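Local structure of RNA-binding protein RMD9, mitochondrial (Saccharomyces cerevisiae S288C, 7A9X) at residues S109-L114 with K153-D158; T172-S177 with I188-A193. The protein binds a dodecameric sequence motif in the 3'-untranslated regions of mitochondrial mRNAs and takes part in the processing or stability of those messages. All coordinates share one frame; numbering follows the deposited sequence.

Contact 1. Residues S109-L114 with K153-D158; sequences SRLIHL and KDISDD. With nucleotides of chain B.
L111 and I112 pack against I155 where helix 105-128 meets helix 151-161, in the all-helical scaffold just ahead of the first pentatricopeptide (PPR) repeat. With CG anti to the backbone N (chi1 180°), L111 reaches toward the other helix, and its CD2 methyl lies 3.7 Å from CD1 of I155. The two side chains lie askew to each other, and Y94 of helix 78-97 touches both. I112 comes next and meets the other branch of I155: its CD1 sits 3.8 Å from I155 CG2, the two side chains passing with their ends pointing opposite ways. A beta-branched isoleucine suits the place of I155, since CD1 serves L111 while CG2 serves I112. One residue on, H113 points to another side of the helix, where the RNA lies; OP2 of nucleotide A4 of chain B approaches its ring obliquely, 3.0 Å from CE1. Y169 OH is hydrogen-bonded to ND1 of H113, which restricts how the imidazole can rotate. Replacing H113 with an alanine would be likely to leave Y169 OH without its ND1 mate and H173 without the ring stacked on it, beside the A4 phosphate. A histidine fits because a planar, polar ring can lie beside a phosphate and still bond to the tyrosine. On the opposing helix, S156 follows I155 and turns its hydroxyl back to the carbonyl of K153, about one turn earlier. K153 O is thereby gripped twice, by S156 OG at 2.8 Å and by D157 N, with both donors on the same face of the carbonyl plane.

Contact 2. Residues T172-S177 with I188-A193; sequences THLLTS and IRIWEA. With nucleotides of chain B.
A single methyl group, CG2 of I190, receives both leucines of helix 168-180, with CD2 of L175 4.1 Å away and CD2 of L174 more distant at 4.5 Å. The side chains of L175 and I190 lie alongside, running opposite ways, and F214 and M215 of helix 209-223 also touch L175. Apolar branched residues suit this buried seam, where the two helices meet through methyl groups. W191 swings its indole away from the seam and bonds through NE1 to F206 O. The polar work is done on another side of helix 168-180. H173, whose CG is anti to the carbonyl carbon (chi1 -73°), which carries NE2 to the phosphate, donates from NE2 to OP1 of A4 of chain B at 2.7 Å, with an N-H...O angle of 152° and the phosphorus in the ring plane. A hydrogen bond between H173 ND1 and H116 ND1 holds the ring's other nitrogen and helps fix its rotation. S177 OG returns to H173 O at 2.6 Å, so that this carbonyl accepts two bonds. Two antiparallel helices joined by a short turn, one of them carrying an RNA contact, form the helical hairpin characteristic of a PPR repeat, here the one assigned as PPR1.

Both contacts are buried apolar seams between helices, yet each first segment also presents a histidine to the same phosphate, that of A4 of chain B. Contact 1 brings together helices lying before PPR1, whereas contact 2 closes the hairpin assigned as PPR1. Their centres are about 11 Å apart and they touch directly. The rings of H113 and H173 are stacked, I112 CG2 presses on the backbone of 172-177 at L174 N, and S156 CB meets I190 CD1. The chemistry at the RNA differs: one histidine bonds to the phosphate and the other lies beside it. The two apolar seams thus adjoin through I112 and S156, while the histidines lie on the side that meets the RNA.

Contact 1. Residues S109-L114 with K153-D158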
loop_
_atom_site.group_PDB
_atom_site.type_symbol
_atom_site.label_atom_id
_atom_site.label_comp_id
_atom_site.label_asym_id
_atom_site.label_seq_id
_atom_site.Cartn_x
_atom_site.Cartn_y
_atom_site.Cartn_z
ATOM N N SER A 109 5.472 19.267 19.211
ATOM C CA SER A 109 4.614 19.273 18.030
ATOM C C SER A 109 5.432 19.222 16.746
ATOM O O SER A 109 5.059 18.526 15.794
ATOM C CB SER A 109 3.718 20.510 18.045
ATOM O OG SER A 109 2.875 20.514 19.185
ATOM N N ARG A 110 6.546 19.956 16.698
ATOM C CA ARG A 110 7.409 19.910 15.522
ATOM C C ARG A 110 8.004 18.522 15.324
ATOM O O ARG A 110 8.206 18.088 14.185
ATOM C CB ARG A 110 8.517 20.956 15.643
ATOM C CG ARG A 110 8.018 22.397 15.680
ATOM C CD ARG A 110 7.939 23.009 14.290
ATOM N NE ARG A 110 9.254 23.405 13.790
ATOM C CZ ARG A 110 9.464 23.980 12.610
ATOM N NH1 ARG A 110 10.695 24.306 12.237
ATOM N NH2 ARG A 110 8.445 24.229 11.798
ATOM N N LEU A 111 8.283 17.810 16.419
ATOM C CA LEU A 111 8.795 16.449 16.304
ATOM C C LEU A 111 7.729 15.497 15.777
ATOM O O LEU A 111 8.013 14.658 14.914
ATOM C CB LEU A 111 9.317 15.964 17.656
ATOM C CG LEU A 111 9.884 14.543 17.665
ATOM C CD1 LEU A 111 11.069 14.441 16.717
ATOM C CD2 LEU A 111 10.283 14.135 19.072
ATOM N N ILE A 112 6.498 15.613 16.285
ATOM C CA ILE A 112 5.414 14.750 15.822
ATOM C C ILE A 112 5.164 14.961 14.334
ATOM O O ILE A 112 5.006 13.998 13.573
ATOM C CB ILE A 112 4.138 14.997 16.648
ATOM C CG1 ILE A 112 4.368 14.647 18.119
ATOM C CG2 ILE A 112 2.982 14.194 16.084
ATOM C CD1 ILE A 112 3.161 14.906 18.996
ATOM N N HIS A 113 5.116 16.222 13.901
ATOM C CA HIS A 113 4.977 16.519 12.479
ATOM C C HIS A 113 6.100 15.872 11.677
ATOM O O HIS A 113 5.862 15.289 10.611
ATOM C CB HIS A 113 4.957 18.036 12.273
ATOM C CG HIS A 113 4.737 18.465 10.854
ATOM N ND1 HIS A 113 4.805 19.785 10.463
ATOM C CD2 HIS A 113 4.449 17.756 9.737
ATOM C CE1 HIS A 113 4.572 19.871 9.166
ATOM N NE2 HIS A 113 4.352 18.654 8.701
ATOM N N LEU A 114 7.331 15.946 12.190
ATOM C CA LEU A 114 8.471 15.374 11.481
ATOM C C LEU A 114 8.326 13.865 11.329
ATOM O O LEU A 114 8.573 13.316 10.249
ATOM C CB LEU A 114 9.769 15.718 12.213
ATOM C CG LEU A 114 11.041 15.153 11.587
ATOM C CD1 LEU A 114 11.187 15.676 10.168
ATOM C CD2 LEU A 114 12.256 15.508 12.428
ATOM N N LYS A 153 4.389 6.108 19.407
ATOM C CA LYS A 153 3.764 5.537 20.595
ATOM C C LYS A 153 4.364 6.122 21.866
ATOM O O LYS A 153 3.636 6.448 22.811
ATOM C CB LYS A 153 3.901 4.014 20.596
ATOM C CG LYS A 153 3.415 3.372 21.890
ATOM C CD LYS A 153 3.879 1.933 22.027
ATOM C CE LYS A 153 3.102 1.009 21.110
ATOM N NZ LYS A 153 3.608 -0.390 21.186
ATOM N N ASP A 154 5.692 6.269 21.906
ATOM C CA ASP A 154 6.341 6.807 23.097
ATOM C C ASP A 154 5.908 8.242 23.366
ATOM O O ASP A 154 5.749 8.644 24.525
ATOM C CB ASP A 154 7.860 6.725 22.948
ATOM C CG ASP A 154 8.367 5.299 22.901
ATOM O OD1 ASP A 154 7.549 4.367 23.056
ATOM O OD2 ASP A 154 9.586 5.110 22.705
ATOM N N ILE A 155 5.712 9.032 22.309
ATOM C CA ILE A 155 5.301 10.420 22.498
ATOM C C ILE A 155 3.847 10.488 22.948
ATOM O O ILE A 155 3.496 11.280 23.831
ATOM C CB ILE A 155 5.539 11.227 21.210
ATOM C CG1 ILE A 155 7.020 11.182 20.829
ATOM C CG2 ILE A 155 5.076 12.667 21.386
ATOM C CD1 ILE A 155 7.349 11.942 19.567
ATOM N N SER A 156 2.984 9.657 22.359
ATOM C CA SER A 156 1.580 9.642 22.756
ATOM C C SER A 156 1.424 9.241 24.217
ATOM O O SER A 156 0.580 9.790 24.934
ATOM C CB SER A 156 0.789 8.691 21.859
ATOM O OG SER A 156 1.006 7.343 22.238
ATOM N N ASP A 157 2.234 8.286 24.679
ATOM C CA ASP A 157 2.138 7.848 26.068
ATOM C C ASP A 157 2.680 8.906 27.023
ATOM O O ASP A 157 2.151 9.083 28.126
ATOM C CB ASP A 157 2.877 6.523 26.253
ATOM C CG ASP A 157 2.238 5.386 25.479
ATOM O OD1 ASP A 157 1.165 5.603 24.877
ATOM O OD2 ASP A 157 2.808 4.275 25.469
ATOM N N ASP A 158 3.733 9.621 26.618
ATOM C CA ASP A 158 4.263 10.692 27.454
ATOM C C ASP A 158 3.280 11.849 27.580
ATOM O O ASP A 158 3.269 12.542 28.603
ATOM C CB ASP A 158 5.595 11.187 26.895
ATOM C CG ASP A 158 6.728 10.216 27.151
ATOM O OD1 ASP A 158 6.480 9.161 27.771
ATOM O OD2 ASP A 158 7.869 10.510 26.739
ATOM P P A B 4 0.761 21.394 8.456
ATOM O OP1 A B 4 0.399 21.219 9.885
ATOM O OP2 A B 4 1.964 20.714 7.915
ATOM O "O5'" A B 4 -0.460 20.935 7.539
ATOM C "C5'" A B 4 -1.766 21.462 7.723
ATOM C "C4'" A B 4 -2.528 21.513 6.420
ATOM O "O4'" A B 4 -1.996 22.573 5.579
ATOM C "C3'" A B 4 -2.443 20.270 5.546
ATOM O "O3'" A B 4 -3.334 19.245 5.949
ATOM C "C2'" A B 4 -2.735 20.823 4.157
ATOM O "O2'" A B 4 -4.127 21.040 3.982
ATOM C "C1'" A B 4 -2.034 22.180 4.224
ATOM N N9 A B 4 -0.650 22.084 3.730
ATOM C C8 A B 4 0.512 22.149 4.460
ATOM N N7 A B 4 1.596 22.012 3.735
ATOM C C5 A B 4 1.115 21.840 2.443
ATOM C C6 A B 4 1.762 21.643 1.209
ATOM N N6 A B 4 3.088 21.584 1.069
ATOM N N1 A B 4 0.990 21.509 0.108
ATOM C C2 A B 4 -0.342 21.568 0.246
ATOM N N3 A B 4 -1.066 21.749 1.350
ATOM C C4 A B 4 -0.268 21.880 2.425
#

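Contact 2. Residues T172-S177 with I188-A193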
loop_
_atom_site.group_PDB
_atom_site.type_symbol
_atom_site.label_atom_id
_atom_site.label_comp_id
_atom_site.label_asym_id
_atom_site.label_seq_id
_atom_site.Cartn_x
_atom_site.Cartn_y
_atom_site.Cartn_z
ATOM N N THR A 172 -2.967 17.047 15.916
ATOM C CA THR A 172 -3.498 16.576 14.640
ATOM C C THR A 172 -2.510 15.661 13.927
ATOM O O THR A 172 -2.907 14.641 13.351
ATOM C CB THR A 172 -3.865 17.756 13.736
ATOM O OG1 THR A 172 -2.740 18.634 13.610
ATOM C CG2 THR A 172 -5.047 18.517 14.302
ATOM N N HIS A 173 -1.223 16.016 13.932
ATOM C CA HIS A 173 -0.239 15.154 13.285
ATOM C C HIS A 173 -0.082 13.831 14.025
ATOM O O HIS A 173 0.209 12.805 13.397
ATOM C CB HIS A 173 1.109 15.868 13.172
ATOM C CG HIS A 173 1.138 16.948 12.134
ATOM N ND1 HIS A 173 1.244 16.683 10.785
ATOM C CD2 HIS A 173 1.082 18.296 12.248
ATOM C CE1 HIS A 173 1.247 17.821 10.113
ATOM N NE2 HIS A 173 1.150 18.815 10.978
ATOM N N LEU A 174 -0.274 13.826 15.347
ATOM C CA LEU A 174 -0.178 12.579 16.103
ATOM C C LEU A 174 -1.308 11.630 15.729
ATOM O O LEU A 174 -1.073 10.455 15.423
ATOM C CB LEU A 174 -0.199 12.871 17.603
ATOM C CG LEU A 174 0.026 11.674 18.530
ATOM C CD1 LEU A 174 1.500 11.288 18.570
ATOM C CD2 LEU A 174 -0.502 11.949 19.932
ATOM N N LEU A 175 -2.546 12.134 15.749
ATOM C CA LEU A 175 -3.717 11.330 15.426
ATOM C C LEU A 175 -3.789 10.975 13.947
ATOM O O LEU A 175 -4.234 9.874 13.609
ATOM C CB LEU A 175 -4.985 12.071 15.862
ATOM C CG LEU A 175 -5.011 12.414 17.353
ATOM C CD1 LEU A 175 -6.047 13.481 17.659
ATOM C CD2 LEU A 175 -5.266 11.157 18.159
ATOM N N THR A 176 -3.381 11.884 13.057
ATOM C CA THR A 176 -3.347 11.551 11.638
ATOM C C THR A 176 -2.339 10.445 11.365
ATOM O O THR A 176 -2.593 9.551 10.549
ATOM C CB THR A 176 -3.010 12.783 10.803
ATOM O OG1 THR A 176 -3.905 13.854 11.131
ATOM C CG2 THR A 176 -3.144 12.450 9.318
ATOM N N SER A 177 -1.198 10.476 12.058
ATOM C CA SER A 177 -0.197 9.430 11.887
ATOM C C SER A 177 -0.755 8.075 12.292
ATOM O O SER A 177 -0.638 7.096 11.547
ATOM C CB SER A 177 1.055 9.762 12.699
ATOM O OG SER A 177 1.664 10.953 12.234
ATOM N N ILE A 188 -9.274 7.163 18.749
ATOM C CA ILE A 188 -10.408 7.576 19.569
ATOM C C ILE A 188 -10.051 7.494 21.048
ATOM O O ILE A 188 -10.421 8.371 21.838
ATOM C CB ILE A 188 -11.644 6.727 19.226
ATOM C CG1 ILE A 188 -11.943 6.814 17.727
ATOM C CG2 ILE A 188 -12.850 7.184 20.034
ATOM C CD1 ILE A 188 -13.195 6.072 17.307
ATOM N N ARG A 189 -9.316 6.451 21.445
ATOM C CA ARG A 189 -8.912 6.313 22.841
ATOM C C ARG A 189 -8.004 7.460 23.266
ATOM O O ARG A 189 -8.209 8.072 24.320
ATOM C CB ARG A 189 -8.209 4.973 23.055
ATOM C CG ARG A 189 -9.037 3.755 22.688
ATOM C CD ARG A 189 -8.170 2.506 22.678
ATOM N NE ARG A 189 -8.810 1.396 21.979
ATOM C CZ ARG A 189 -8.193 0.268 21.644
ATOM N NH1 ARG A 189 -6.911 0.097 21.939
ATOM N NH2 ARG A 189 -8.856 -0.688 21.007
ATOM N N ILE A 190 -6.986 7.762 22.454
ATOM C CA ILE A 190 -6.060 8.844 22.785
ATOM C C ILE A 190 -6.797 10.174 22.864
ATOM O O ILE A 190 -6.565 10.978 23.775
ATOM C CB ILE A 190 -4.911 8.897 21.761
ATOM C CG1 ILE A 190 -4.041 7.645 21.867
ATOM C CG2 ILE A 190 -4.070 10.153 21.954
ATOM C CD1 ILE A 190 -2.902 7.616 20.863
ATOM N N TRP A 191 -7.700 10.424 21.914
ATOM C CA TRP A 191 -8.414 11.696 21.887
ATOM C C TRP A 191 -9.317 11.842 23.104
ATOM O O TRP A 191 -9.302 12.876 23.783
ATOM C CB TRP A 191 -9.219 11.816 20.592
ATOM C CG TRP A 191 -10.100 13.029 20.531
ATOM C CD1 TRP A 191 -9.705 14.328 20.388
ATOM C CD2 TRP A 191 -11.532 13.051 20.599
ATOM N NE1 TRP A 191 -10.802 15.158 20.370
ATOM C CE2 TRP A 191 -11.935 14.398 20.498
ATOM C CE3 TRP A 191 -12.510 12.062 20.740
ATOM C CZ2 TRP A 191 -13.276 14.781 20.533
ATOM C CZ3 TRP A 191 -13.840 12.443 20.774
ATOM C CH2 TRP A 191 -14.211 13.790 20.672
ATOM N N GLU A 192 -10.105 10.808 23.407
ATOM C CA GLU A 192 -11.031 10.903 24.525
ATOM C C GLU A 192 -10.313 10.810 25.865
ATOM O O GLU A 192 -10.821 11.320 26.870
ATOM C CB GLU A 192 -12.106 9.820 24.409
ATOM C CG GLU A 192 -13.506 10.320 24.733
ATOM C CD GLU A 192 -14.529 9.914 23.692
ATOM O OE1 GLU A 192 -14.299 8.910 22.984
ATOM O OE2 GLU A 192 -15.563 10.606 23.573
ATOM N N ALA A 193 -9.140 10.172 25.908
ATOM C CA ALA A 193 -8.358 10.183 27.138
ATOM C C ALA A 193 -7.726 11.545 27.391
ATOM O O ALA A 193 -7.381 11.854 28.537
ATOM C CB ALA A 193 -7.278 9.103 27.098
ATOM P P A B 4 0.761 21.394 8.456
ATOM O OP1 A B 4 0.399 21.219 9.885
ATOM O OP2 A B 4 1.964 20.714 7.915
ATOM O "O5'" A B 4 -0.460 20.935 7.539
ATOM C "C5'" A B 4 -1.766 21.462 7.723
ATOM C "C4'" A B 4 -2.528 21.513 6.420
ATOM O "O4'" A B 4 -1.996 22.573 5.579
ATOM C "C3'" A B 4 -2.443 20.270 5.546
ATOM O "O3'" A B 4 -3.334 19.245 5.949
ATOM C "C2'" A B 4 -2.735 20.823 4.157
ATOM O "O2'" A B 4 -4.127 21.040 3.982
ATOM C "C1'" A B 4 -2.034 22.180 4.224
ATOM N N9 A B 4 -0.650 22.084 3.730
ATOM C C8 A B 4 0.512 22.149 4.460
ATOM N N7 A B 4 1.596 22.012 3.735
ATOM C C5 A B 4 1.115 21.840 2.443
ATOM C C6 A B 4 1.762 21.643 1.209
ATOM N N6 A B 4 3.088 21.584 1.069
ATOM N N1 A B 4 0.990 21.509 0.108
ATOM C C2 A B 4 -0.342 21.568 0.246
ATOM N N3 A B 4 -1.066 21.749 1.350
ATOM C C4 A B 4 -0.268 21.880 2.425
#